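Local coordinates for putative iron-uptake ABC transport system,periplasmic iron-binding protein (PDB 3E13) that binds a ferric ion and probably delivers it in the periplasm to an ABC transporter for iron uptake, at residues V195-T198 / Y199-G202; S282-V285 / K286-T290; V135-S138 / A139-Y143; R180-A183 / R184-F187; F223-Q226 / D227-T231. All coordinates share one frame; numbering follows the deposited sequence.

How the interactions relate
Along the chain the order is interaction 3, 4, 1, 5, 2. Interactions 1 and 3 share the ferric ion and, with centres about 14 Å apart, are joined by the parallel pairing of strands 134-135 and 193-197. Helix 179-188, which holds interaction 4, packs against both; the centres of interactions 4 and 1 lie about 10 Å apart. The turn of interaction 5, between strands 219-222 and 233-241, and the short helix of interaction 2 lie further from the metal; F223 touches the backbone of F288-T290, and F288 touches T198 and I201. Three of the iron-binding tyrosines are thus carried by neighbouring segments of one sheet-and-helix framework.

Interaction 1 of 5, residues V195-T198 / Y199-G202; sequences VMNT and YYIG. With FE (Fe (III) ion), chain B.
The phenolic oxygen of Y199 is gripped by two partners: it binds the ferric ion, OH to iron 2.1 Å, and it accepts a hydrogen bond from N197, ND2 to OH 2.9 Å. That bond is nearly straight (162° at the hydrogen), and the oxygen lies in the plane of the N197 amide. The two side chains run alongside each other in the same direction, N197 CB coming within 3.3 Å of Y199 CE2. A chi1 of 58° sets the Y199 ring between its own backbone N and carbonyl carbon, which turns it back beside N197. The iron sits at the ring edge, in its plane. Y200 supplies the next ligand, OH to iron 2.0 Å, and Y199 CE1 rests over the centre of the Y200 ring, 3.2 Å above its plane. Strand 193-197 passes directly into helix 198-205 here, and the first turn is tied by I201 N to T198 O, 2.9 Å. At this strand-to-helix junction, M196 CE packs on Y200 CB at 3.7 Å and also meets I201 CG1. H11, Y12 and Y143 complete the metal site. Four tyrosine oxygens make this a hard, oxygen-rich site suited to ferric iron; the N197 amide helps to position one of them and would be expected to stabilise negative charge on a metal-bound phenolate.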
loop_
_atom_site.group_PDB
_atom_site.type_symbol
_atom_site.label_atom_id
_atom_site.label_comp_id
_atom_site.label_asym_id
_atom_site.label_seq_id
_atom_site.Cartn_x
_atom_site.Cartn_y
_atom_site.Cartn_z
ATOM N N VAL A 195 -1.069 3.277 13.192
ATOM C CA VAL A 195 -1.663 3.112 11.860
ATOM C C VAL A 195 -0.654 2.392 10.981
ATOM O O VAL A 195 0.478 2.874 10.807
ATOM C CB VAL A 195 -2.068 4.465 11.281
ATOM C CG1 VAL A 195 -2.667 4.277 9.912
ATOM C CG2 VAL A 195 -3.050 5.224 12.239
ATOM N N MET A 196 -1.018 1.212 10.476
ATOM C CA MET A 196 -0.104 0.413 9.678
ATOM C C MET A 196 -0.794 -0.628 8.774
ATOM O O MET A 196 -1.920 -1.024 9.031
ATOM C CB MET A 196 0.926 -0.305 10.579
ATOM C CG MET A 196 0.330 -1.349 11.541
ATOM S SD MET A 196 1.522 -2.192 12.607
ATOM C CE MET A 196 2.543 -2.908 11.404
ATOM N N ASN A 197 -0.085 -1.097 7.752
ATOM C CA ASN A 197 -0.610 -2.079 6.822
ATOM C C ASN A 197 -0.437 -3.489 7.389
ATOM O O ASN A 197 0.503 -3.816 8.143
ATOM C CB ASN A 197 0.074 -2.017 5.457
ATOM C CG ASN A 197 -0.287 -0.790 4.644
ATOM O OD1 ASN A 197 -1.335 -0.137 4.861
ATOM N ND2 ASN A 197 0.571 -0.474 3.664
ATOM N N THR A 198 -1.391 -4.339 7.058
ATOM C CA THR A 198 -1.443 -5.669 7.595
ATOM C C THR A 198 -0.213 -6.519 7.308
ATOM O O THR A 198 0.263 -7.272 8.183
ATOM C CB THR A 198 -2.655 -6.423 7.020
ATOM O OG1 THR A 198 -2.777 -6.176 5.594
ATOM C CG2 THR A 198 -3.979 -5.999 7.635
ATOM N N TYR A 199 0.290 -6.445 6.074
ATOM C CA TYR A 199 1.396 -7.316 5.666
ATOM C C TYR A 199 2.642 -7.103 6.505
ATOM O O TYR A 199 3.418 -7.999 6.702
ATOM C CB TYR A 199 1.693 -7.223 4.157
ATOM C CG TYR A 199 2.017 -5.854 3.705
ATOM C CD1 TYR A 199 3.319 -5.396 3.743
ATOM C CD2 TYR A 199 1.009 -4.984 3.300
ATOM C CE1 TYR A 199 3.610 -4.117 3.410
ATOM C CE2 TYR A 199 1.300 -3.685 2.950
ATOM C CZ TYR A 199 2.593 -3.264 2.985
ATOM O OH TYR A 199 2.914 -1.947 2.667
ATOM N N TYR A 200 2.835 -5.883 7.024
ATOM C CA TYR A 200 4.009 -5.668 7.880
ATOM C C TYR A 200 3.963 -6.529 9.132
ATOM O O TYR A 200 5.022 -6.932 9.626
ATOM C CB TYR A 200 4.181 -4.190 8.309
ATOM C CG TYR A 200 4.565 -3.310 7.124
ATOM C CD1 TYR A 200 5.767 -3.485 6.485
ATOM C CD2 TYR A 200 3.720 -2.281 6.672
ATOM C CE1 TYR A 200 6.129 -2.684 5.394
ATOM C CE2 TYR A 200 4.041 -1.526 5.588
ATOM C CZ TYR A 200 5.234 -1.709 4.950
ATOM O OH TYR A 200 5.606 -0.965 3.888
ATOM N N ILE A 201 2.764 -6.812 9.668
ATOM C CA ILE A 201 2.666 -7.674 10.852
ATOM C C ILE A 201 3.171 -9.071 10.495
ATOM O O ILE A 201 3.911 -9.683 11.259
ATOM C CB ILE A 201 1.207 -7.728 11.424
ATOM C CG1 ILE A 201 0.799 -6.323 11.846
ATOM C CG2 ILE A 201 1.094 -8.761 12.546
ATOM C CD1 ILE A 201 -0.630 -6.192 12.245
ATOM N N GLY A 202 2.813 -9.563 9.310
ATOM C CA GLY A 202 3.375 -10.799 8.835
ATOM C C GLY A 202 4.847 -10.819 8.573
ATOM O O GLY A 202 5.522 -11.790 8.897
HETATM FE FE FE B . 4.767 -1.186 2.127
#

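Interaction 2 of 5, residues S282-V285 / K286-T290; sequences SQTV and KDFGT
K286 and V285 bury the most surface in this single short helix, 283-288, followed by F288. K286 lays its aliphatic chain alongside Q283, both pointing the same way, with K286 CD 3.6 Å from Q283 NE2; its CG also lies close to S282 O. The ammonium group continues to a salt bridge with E280. The backbone of K286 is held by K286 N to S282 O, 3.0 Å and fairly straight at 164°. V285 works against F288: its CA stands over one face of the ring, 4.0 Å from the centroid and 17° off the normal, a CH-pi contact, while CG2 touches CE2 at 4.0 Å. With CG anti to its carbonyl carbon (chi1 -65°), the F288 ring is folded back over the preceding turn, where T284 O lies above the same face. S282 is the N-cap, though its OG bond to V285 N is weak, and the hydroxyl itself donates to T267 O. At the other end G289 leaves the helix with positive phi, and a water bridges V285 O and G289 O, donating to both at 2.9 and 2.8 Å. Beyond these residues, the F288 ring packs on T198 and I201 of helix 198-205, whereas the T284 hydroxyl is bonded to N206.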
loop_
_atom_site.group_PDB
_atom_site.type_symbol
_atom_site.label_atom_id
_atom_site.label_comp_id
_atom_site.label_asym_id
_atom_site.label_seq_id
_atom_site.Cartn_x
_atom_site.Cartn_y
_atom_site.Cartn_z
ATOM N N SER A 282 -1.594 -17.335 2.880
ATOM C CA SER A 282 -0.583 -17.936 3.718
ATOM C C SER A 282 -1.156 -18.025 5.138
ATOM O O SER A 282 -2.134 -17.344 5.483
ATOM C CB SER A 282 0.682 -17.089 3.745
ATOM O OG SER A 282 0.403 -15.837 4.310
ATOM N N GLN A 283 -0.588 -18.914 5.942
ATOM C CA GLN A 283 -1.176 -19.174 7.261
ATOM C C GLN A 283 -1.132 -17.945 8.186
ATOM O O GLN A 283 -2.066 -17.688 8.938
ATOM C CB GLN A 283 -0.469 -20.340 7.970
ATOM C CG GLN A 283 -0.249 -21.554 7.127
ATOM C CD GLN A 283 -1.412 -21.965 6.280
ATOM O OE1 GLN A 283 -1.225 -22.242 5.042
ATOM N NE2 GLN A 283 -2.592 -22.028 6.850
ATOM N N THR A 284 -0.053 -17.176 8.102
ATOM C CA THR A 284 0.066 -15.924 8.837
ATOM C C THR A 284 -1.045 -14.963 8.458
ATOM O O THR A 284 -1.645 -14.301 9.292
ATOM C CB THR A 284 1.419 -15.305 8.512
ATOM O OG1 THR A 284 2.459 -16.116 9.087
ATOM C CG2 THR A 284 1.587 -13.980 9.119
ATOM N N VAL A 285 -1.318 -14.864 7.172
ATOM C CA VAL A 285 -2.352 -13.937 6.730
ATOM C C VAL A 285 -3.755 -14.443 7.173
ATOM O O VAL A 285 -4.599 -13.670 7.532
ATOM C CB VAL A 285 -2.287 -13.746 5.191
ATOM C CG1 VAL A 285 -3.415 -12.939 4.667
ATOM C CG2 VAL A 285 -0.943 -13.077 4.810
ATOM N N LYS A 286 -4.004 -15.735 7.135
ATOM C CA LYS A 286 -5.244 -16.238 7.672
ATOM C C LYS A 286 -5.429 -15.869 9.130
ATOM O O LYS A 286 -6.525 -15.550 9.567
ATOM C CB LYS A 286 -5.266 -17.763 7.553
ATOM C CG LYS A 286 -5.306 -18.290 6.124
ATOM C CD LYS A 286 -5.321 -19.830 6.093
ATOM C CE LYS A 286 -5.565 -20.342 4.653
ATOM N NZ LYS A 286 -6.726 -19.652 3.929
ATOM N N ASP A 287 -4.326 -15.838 9.856
ATOM C CA ASP A 287 -4.378 -15.488 11.300
ATOM C C ASP A 287 -4.697 -14.018 11.548
ATOM O O ASP A 287 -5.048 -13.643 12.685
ATOM C CB ASP A 287 -3.030 -15.843 11.955
ATOM C CG ASP A 287 -2.973 -17.275 12.448
ATOM O OD1 ASP A 287 -1.864 -17.669 12.831
ATOM O OD2 ASP A 287 -3.975 -18.015 12.461
ATOM N N PHE A 288 -4.561 -13.160 10.537
ATOM C CA PHE A 288 -5.005 -11.751 10.707
ATOM C C PHE A 288 -6.500 -11.695 11.007
ATOM O O PHE A 288 -6.971 -10.800 11.729
ATOM C CB PHE A 288 -4.753 -10.896 9.446
ATOM C CG PHE A 288 -3.299 -10.696 9.071
ATOM C CD1 PHE A 288 -2.256 -10.870 9.992
ATOM C CD2 PHE A 288 -2.997 -10.347 7.782
ATOM C CE1 PHE A 288 -0.936 -10.713 9.592
ATOM C CE2 PHE A 288 -1.685 -10.156 7.368
ATOM C CZ PHE A 288 -0.659 -10.360 8.266
ATOM N N GLY A 289 -7.251 -12.659 10.480
ATOM C CA GLY A 289 -8.681 -12.778 10.701
ATOM C C GLY A 289 -9.508 -12.328 9.508
ATOM O O GLY A 289 -8.991 -11.758 8.559
ATOM N N THR A 290 -10.807 -12.609 9.552
ATOM C CA THR A 290 -11.715 -12.169 8.503
ATOM C C THR A 290 -12.216 -10.764 8.893
ATOM O O THR A 290 -12.196 -10.353 10.082
ATOM C CB THR A 290 -12.890 -13.131 8.331
ATOM O OG1 THR A 290 -13.501 -13.353 9.602
ATOM C CG2 THR A 290 -12.386 -14.486 7.819
HETATM O O HOH W 1 -6.913 -12.159 6.762
#

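Interaction 3 of 5, residues V135-S138 / A139-Y143; sequences VMRS and ATAPY. With FE (Fe (III) ion), chain B.
This is a local turn contact in the connection that leaves strand 134-135 and enters helix 142-155, the helix whose first turn carries the iron ligand Y143. S138 to A141 form a type I beta turn, closed by A141 N to S138 O at 3.1 Å (159° at the hydrogen). The S138 and T140 hydroxyls add a second link, OG to OG1 3.0 Å, in which either may be the donor. S138 OG reaches T140 because chi1, -173°, swings it anti to the backbone N. A141, the N-cap residue, turns its methyl against R137, CB to NE 3.4 Å. The turn thus delivers the helix start to the metal site, where Y143 OH binds the ferric ion at 2.0 Å with H11, Y12, Y199 and Y200 as the other ligands. R137, bent at chi3, brings NH1 beside the Y143 ring, 3.6 Å from CE2, with the guanidinium and ring planes 84° apart. The same NH1 forms a salt bridge with D179, whose side chain also touches that of Y143. That pairing helps to hold the guanidinium beside Y143, and any electrostatic effect of R137 on the phenolate is probably tempered by D179.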
loop_
_atom_site.group_PDB
_atom_site.type_symbol
_atom_site.label_atom_id
_atom_site.label_comp_id
_atom_site.label_asym_id
_atom_site.label_seq_id
_atom_site.Cartn_x
_atom_site.Cartn_y
_atom_site.Cartn_z
ATOM N N VAL A 135 0.477 6.706 16.877
ATOM C CA VAL A 135 1.597 6.976 15.982
ATOM C C VAL A 135 1.199 6.668 14.521
ATOM O O VAL A 135 0.469 5.710 14.245
ATOM C CB VAL A 135 2.903 6.201 16.366
ATOM C CG1 VAL A 135 3.510 6.800 17.644
ATOM C CG2 VAL A 135 2.632 4.726 16.605
ATOM N N MET A 136 1.718 7.478 13.613
ATOM C CA MET A 136 1.503 7.328 12.200
ATOM C C MET A 136 2.701 7.923 11.521
ATOM O O MET A 136 3.256 8.910 11.995
ATOM C CB MET A 136 0.235 8.047 11.752
ATOM C CG MET A 136 -0.135 7.754 10.293
ATOM S SD MET A 136 -1.739 8.470 9.829
ATOM C CE MET A 136 -1.233 10.024 9.193
ATOM N N ARG A 137 3.076 7.331 10.404
ATOM C CA ARG A 137 4.146 7.866 9.573
ATOM C C ARG A 137 3.758 9.175 8.890
ATOM O O ARG A 137 2.609 9.650 8.952
ATOM C CB ARG A 137 4.535 6.853 8.546
ATOM C CG ARG A 137 3.574 6.668 7.409
ATOM C CD ARG A 137 3.884 5.508 6.559
ATOM N NE ARG A 137 5.192 5.606 5.908
ATOM C CZ ARG A 137 5.836 4.595 5.335
ATOM N NH1 ARG A 137 5.339 3.349 5.346
ATOM N NH2 ARG A 137 6.997 4.799 4.767
ATOM N N SER A 138 4.744 9.743 8.199
ATOM C CA SER A 138 4.553 11.029 7.550
ATOM C C SER A 138 3.308 11.091 6.692
ATOM O O SER A 138 2.940 10.131 6.037
ATOM C CB SER A 138 5.746 11.334 6.656
ATOM O OG SER A 138 5.633 12.663 6.142
ATOM N N ALA A 139 2.694 12.260 6.698
ATOM C CA ALA A 139 1.621 12.598 5.764
ATOM C C ALA A 139 2.031 12.549 4.304
ATOM O O ALA A 139 1.176 12.438 3.414
ATOM C CB ALA A 139 1.092 14.008 6.094
ATOM N N THR A 140 3.320 12.695 4.035
ATOM C CA THR A 140 3.785 12.626 2.654
ATOM C C THR A 140 3.915 11.175 2.128
ATOM O O THR A 140 4.155 10.959 0.940
ATOM C CB THR A 140 5.147 13.330 2.525
ATOM O OG1 THR A 140 6.145 12.593 3.216
ATOM C CG2 THR A 140 5.113 14.683 3.149
ATOM N N ALA A 141 3.732 10.191 3.004
ATOM C CA ALA A 141 3.788 8.795 2.569
ATOM C C ALA A 141 2.550 8.423 1.784
ATOM O O ALA A 141 1.445 8.826 2.196
ATOM C CB ALA A 141 3.878 7.871 3.752
ATOM N N PRO A 142 2.712 7.676 0.690
ATOM C CA PRO A 142 1.545 7.222 -0.095
ATOM C C PRO A 142 0.442 6.612 0.763
ATOM O O PRO A 142 -0.717 6.942 0.523
ATOM C CB PRO A 142 2.136 6.223 -1.078
ATOM C CG PRO A 142 3.583 6.741 -1.296
ATOM C CD PRO A 142 3.988 7.305 0.038
ATOM N N TYR A 143 0.775 5.751 1.708
ATOM C CA TYR A 143 -0.291 5.125 2.531
ATOM C C TYR A 143 -1.100 6.166 3.292
ATOM O O TYR A 143 -2.308 6.060 3.373
ATOM C CB TYR A 143 0.215 4.096 3.518
ATOM C CG TYR A 143 1.185 3.096 2.910
ATOM C CD1 TYR A 143 1.067 2.638 1.587
ATOM C CD2 TYR A 143 2.192 2.554 3.671
ATOM C CE1 TYR A 143 1.982 1.769 1.079
ATOM C CE2 TYR A 143 3.084 1.637 3.165
ATOM C CZ TYR A 143 2.950 1.215 1.867
ATOM O OH TYR A 143 3.892 0.397 1.288
HETATM FE FE FE B . 4.767 -1.186 2.127
#

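Interaction 4 of 5, residues R180-A183 / R184-F187; sequences RDQA and RQVF
Helix 179-188 supplies this contact, two consecutive turns joined by the i to i+4 ladder of an alpha-helix. R184 N reaches R180 O at 3.1 Å, Q185 N reaches D181 O at 3.0 Å, and V186 N reaches Q182 O at 3.2 Å. F187 N to A183 O closes the series at 2.9 Å and is the shortest and straightest of the four, 171° at the hydrogen. Q182 and Q185 run side by side and point the same way, with their amide planes 67° apart. V186 CB rests near A183 O at 3.5 Å, and R184 CB lies equally close to D181 O. The helix is amphipathic: A183 touches M196, and Q182 and V186 touch A194, both on strand 193-197, while A183 also touches L204 of helix 198-205; D181 and R184, by contrast, are exposed. With chi1 at -170° and an extended chain from CG to NE, R184 carries its guanidinium away from the preceding turn; D181 OD1 and R184 NH1 are 6.4 Å apart, too far for a salt bridge. D181 OD2 instead accepts from G178 N, close to the start of the helix. R180 packs on Y200, placing its side chain about 6 Å from the ferric ion, and F187 touches E214 and V215 of helix 210-217.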
loop_
_atom_site.group_PDB
_atom_site.type_symbol
_atom_site.label_atom_id
_atom_site.label_comp_id
_atom_site.label_asym_id
_atom_site.label_seq_id
_atom_site.Cartn_x
_atom_site.Cartn_y
_atom_site.Cartn_z
ATOM N N ARG A 180 6.824 -0.224 10.102
ATOM C CA ARG A 180 7.487 -1.130 11.029
ATOM C C ARG A 180 8.045 -0.383 12.241
ATOM O O ARG A 180 8.187 -0.948 13.333
ATOM C CB ARG A 180 8.569 -1.910 10.326
ATOM C CG ARG A 180 8.023 -2.934 9.359
ATOM C CD ARG A 180 9.033 -3.586 8.555
ATOM N NE ARG A 180 9.311 -2.716 7.444
ATOM C CZ ARG A 180 9.821 -3.083 6.292
ATOM N NH1 ARG A 180 10.118 -4.350 6.057
ATOM N NH2 ARG A 180 9.989 -2.159 5.354
ATOM N N ASP A 181 8.447 0.874 12.025
ATOM C CA ASP A 181 8.893 1.716 13.127
ATOM C C ASP A 181 7.751 2.118 14.071
ATOM O O ASP A 181 7.900 2.080 15.304
ATOM C CB ASP A 181 9.657 2.922 12.551
ATOM C CG ASP A 181 10.781 2.493 11.639
ATOM O OD1 ASP A 181 11.672 1.788 12.135
ATOM O OD2 ASP A 181 10.852 2.783 10.416
ATOM N N GLN A 182 6.586 2.464 13.522
ATOM C CA GLN A 182 5.411 2.723 14.312
ATOM C C GLN A 182 5.060 1.459 15.101
ATOM O O GLN A 182 4.725 1.545 16.264
ATOM C CB GLN A 182 4.224 3.143 13.435
ATOM C CG GLN A 182 4.274 4.669 13.083
ATOM C CD GLN A 182 5.071 4.951 11.842
ATOM O OE1 GLN A 182 6.047 5.784 11.805
ATOM N NE2 GLN A 182 4.700 4.300 10.807
ATOM N N ALA A 183 5.195 0.291 14.472
ATOM C CA ALA A 183 4.899 -0.953 15.180
ATOM C C ALA A 183 5.835 -1.142 16.384
ATOM O O ALA A 183 5.425 -1.624 17.447
ATOM C CB ALA A 183 5.063 -2.146 14.234
ATOM N N ARG A 184 7.098 -0.817 16.191
ATOM C CA ARG A 184 8.062 -0.938 17.288
ATOM C C ARG A 184 7.661 0.005 18.418
ATOM O O ARG A 184 7.791 -0.356 19.602
ATOM C CB ARG A 184 9.490 -0.627 16.835
ATOM C CG ARG A 184 10.602 -0.977 17.880
ATOM C CD ARG A 184 11.933 -0.254 17.554
ATOM N NE ARG A 184 13.004 -0.468 18.545
ATOM C CZ ARG A 184 14.070 0.352 18.735
ATOM N NH1 ARG A 184 14.245 1.467 18.001
ATOM N NH2 ARG A 184 14.962 0.056 19.683
ATOM N N GLN A 185 7.200 1.207 18.091
ATOM C CA GLN A 185 6.749 2.123 19.122
ATOM C C GLN A 185 5.626 1.525 19.959
ATOM O O GLN A 185 5.601 1.685 21.161
ATOM C CB GLN A 185 6.320 3.451 18.543
ATOM C CG GLN A 185 7.458 4.286 18.033
ATOM C CD GLN A 185 7.012 5.635 17.462
ATOM O OE1 GLN A 185 7.230 6.720 18.077
ATOM N NE2 GLN A 185 6.428 5.606 16.279
ATOM N N VAL A 186 4.740 0.755 19.348
ATOM C CA VAL A 186 3.691 0.043 20.090
ATOM C C VAL A 186 4.206 -1.118 20.940
ATOM O O VAL A 186 3.828 -1.264 22.105
ATOM C CB VAL A 186 2.580 -0.422 19.090
ATOM C CG1 VAL A 186 1.544 -1.390 19.756
ATOM C CG2 VAL A 186 1.901 0.769 18.557
ATOM N N PHE A 187 5.112 -1.896 20.357
ATOM C CA PHE A 187 5.819 -2.939 21.087
ATOM C C PHE A 187 6.491 -2.364 22.358
ATOM O O PHE A 187 6.401 -2.961 23.416
ATOM C CB PHE A 187 6.867 -3.559 20.181
ATOM C CG PHE A 187 7.839 -4.423 20.904
ATOM C CD1 PHE A 187 7.433 -5.653 21.374
ATOM C CD2 PHE A 187 9.150 -4.019 21.101
ATOM C CE1 PHE A 187 8.341 -6.478 22.050
ATOM C CE2 PHE A 187 10.037 -4.820 21.760
ATOM C CZ PHE A 187 9.623 -6.044 22.256
#

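Interaction 5 of 5, residues F223-Q226 / D227-T231; sequences FPNQ and DNRGT
T231 and P224 form the tightly packed side of this loop: T231 OG1 donates to P224 O at 2.7 Å, only 16° from the carbonyl plane. With OG1 anti to its own carbonyl carbon (chi1 -69°), the hydroxyl also lies near F223 CB, 3.4 Å away, and beside the F223 ring at its edge. Q226, bent at chi2, folds its amide back toward the same carbonyl, NE2 to P224 O being a weak bond of 3.3 Å. N225 O is a second gripped oxygen. It accepts from G230 N at 2.8 Å and from N228 N at 3.1 Å, the two donors arriving from opposite faces of its plane. The N228 bond closes a type I beta turn, N225 to N228, within the connection from strand 219-222 to strand 233-241, and the G230 bond draws the returning chain against N225. G230 has positive phi, with backbone angles at which a side chain would jam against the preceding carbonyl. R229, partly exposed yet held, runs alongside N225 in the same direction, and N225 ND2 sits over the centre of its guanidinium, 3.8 Å above the plane; the guanidinium itself makes a salt bridge with D155 of helix 142-155. The looser side is confined to D227 and N228, which are exposed at the turn's end. N225 OD1, by contrast, accepts from Y122 N, and Q226 OE1 from K292 N. F223 stacks its ring with F291, while T231 touches A103 and I105 of strand 97-109.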
loop_
_atom_site.group_PDB
_atom_site.type_symbol
_atom_site.label_atom_id
_atom_site.label_comp_id
_atom_site.label_asym_id
_atom_site.label_seq_id
_atom_site.Cartn_x
_atom_site.Cartn_y
_atom_site.Cartn_z
ATOM N N PHE A 223 -9.446 -4.077 12.765
ATOM C CA PHE A 223 -9.913 -3.743 11.427
ATOM C C PHE A 223 -10.919 -2.593 11.533
ATOM O O PHE A 223 -12.019 -2.792 12.051
ATOM C CB PHE A 223 -10.565 -4.975 10.812
ATOM C CG PHE A 223 -9.573 -6.056 10.470
ATOM C CD1 PHE A 223 -9.493 -7.210 11.215
ATOM C CD2 PHE A 223 -8.744 -5.911 9.370
ATOM C CE1 PHE A 223 -8.549 -8.180 10.914
ATOM C CE2 PHE A 223 -7.815 -6.898 9.047
ATOM C CZ PHE A 223 -7.730 -8.022 9.839
ATOM N N PRO A 224 -10.563 -1.367 11.145
ATOM C CA PRO A 224 -11.478 -0.272 11.404
ATOM C C PRO A 224 -12.784 -0.371 10.628
ATOM O O PRO A 224 -12.857 -0.929 9.528
ATOM C CB PRO A 224 -10.658 0.981 11.036
ATOM C CG PRO A 224 -9.229 0.509 11.190
ATOM C CD PRO A 224 -9.287 -0.871 10.616
ATOM N N ASN A 225 -13.786 0.208 11.244
ATOM C CA ASN A 225 -15.091 0.478 10.646
ATOM C C ASN A 225 -15.951 -0.754 10.379
ATOM O O ASN A 225 -16.740 -0.763 9.431
ATOM C CB ASN A 225 -14.938 1.358 9.400
ATOM C CG ASN A 225 -14.438 2.767 9.725
ATOM O OD1 ASN A 225 -13.300 2.934 10.118
ATOM N ND2 ASN A 225 -15.302 3.786 9.534
ATOM N N GLN A 226 -15.750 -1.798 11.159
ATOM C CA GLN A 226 -16.510 -3.035 10.999
ATOM C C GLN A 226 -17.996 -2.842 11.212
ATOM O O GLN A 226 -18.790 -3.609 10.652
ATOM C CB GLN A 226 -15.980 -4.126 11.911
ATOM C CG GLN A 226 -14.584 -4.615 11.588
ATOM C CD GLN A 226 -14.428 -5.003 10.177
ATOM O OE1 GLN A 226 -14.973 -6.056 9.770
ATOM N NE2 GLN A 226 -13.740 -4.154 9.361
ATOM N N ASP A 227 -18.374 -1.840 11.994
ATOM C CA ASP A 227 -19.806 -1.603 12.248
ATOM C C ASP A 227 -20.477 -0.842 11.119
ATOM O O ASP A 227 -21.707 -0.642 11.149
ATOM C CB ASP A 227 -20.034 -0.859 13.573
ATOM C CG ASP A 227 -19.443 -1.567 14.774
ATOM O OD1 ASP A 227 -19.681 -2.767 14.909
ATOM O OD2 ASP A 227 -18.725 -0.961 15.624
ATOM N N ASN A 228 -19.704 -0.410 10.106
ATOM C CA ASN A 228 -20.267 0.429 9.067
ATOM C C ASN A 228 -19.641 0.066 7.711
ATOM O O ASN A 228 -19.888 -1.026 7.214
ATOM C CB ASN A 228 -20.217 1.922 9.462
ATOM C CG ASN A 228 -18.871 2.355 10.050
ATOM O OD1 ASN A 228 -18.670 2.423 11.297
ATOM N ND2 ASN A 228 -17.985 2.742 9.164
ATOM N N ARG A 229 -18.794 0.928 7.154
ATOM C CA ARG A 229 -18.344 0.783 5.779
ATOM C C ARG A 229 -17.224 -0.224 5.532
ATOM O O ARG A 229 -17.005 -0.637 4.385
ATOM C CB ARG A 229 -17.953 2.164 5.238
ATOM C CG ARG A 229 -16.701 2.802 5.819
ATOM C CD ARG A 229 -16.262 4.005 5.068
ATOM N NE ARG A 229 -15.042 4.646 5.542
ATOM C CZ ARG A 229 -14.957 5.756 6.228
ATOM N NH1 ARG A 229 -16.053 6.368 6.674
ATOM N NH2 ARG A 229 -13.758 6.287 6.460
ATOM N N GLY A 230 -16.536 -0.648 6.595
ATOM C CA GLY A 230 -15.406 -1.556 6.505
ATOM C C GLY A 230 -14.067 -0.857 6.329
ATOM O O GLY A 230 -13.948 0.383 6.217
ATOM N N THR A 231 -13.048 -1.705 6.308
ATOM C CA THR A 231 -11.668 -1.282 6.428
ATOM C C THR A 231 -11.123 -0.798 5.075
ATOM O O THR A 231 -11.433 -1.322 4.002
ATOM C CB THR A 231 -10.892 -2.530 6.966
ATOM O OG1 THR A 231 -11.280 -2.798 8.341
ATOM C CG2 THR A 231 -9.357 -2.306 6.912
#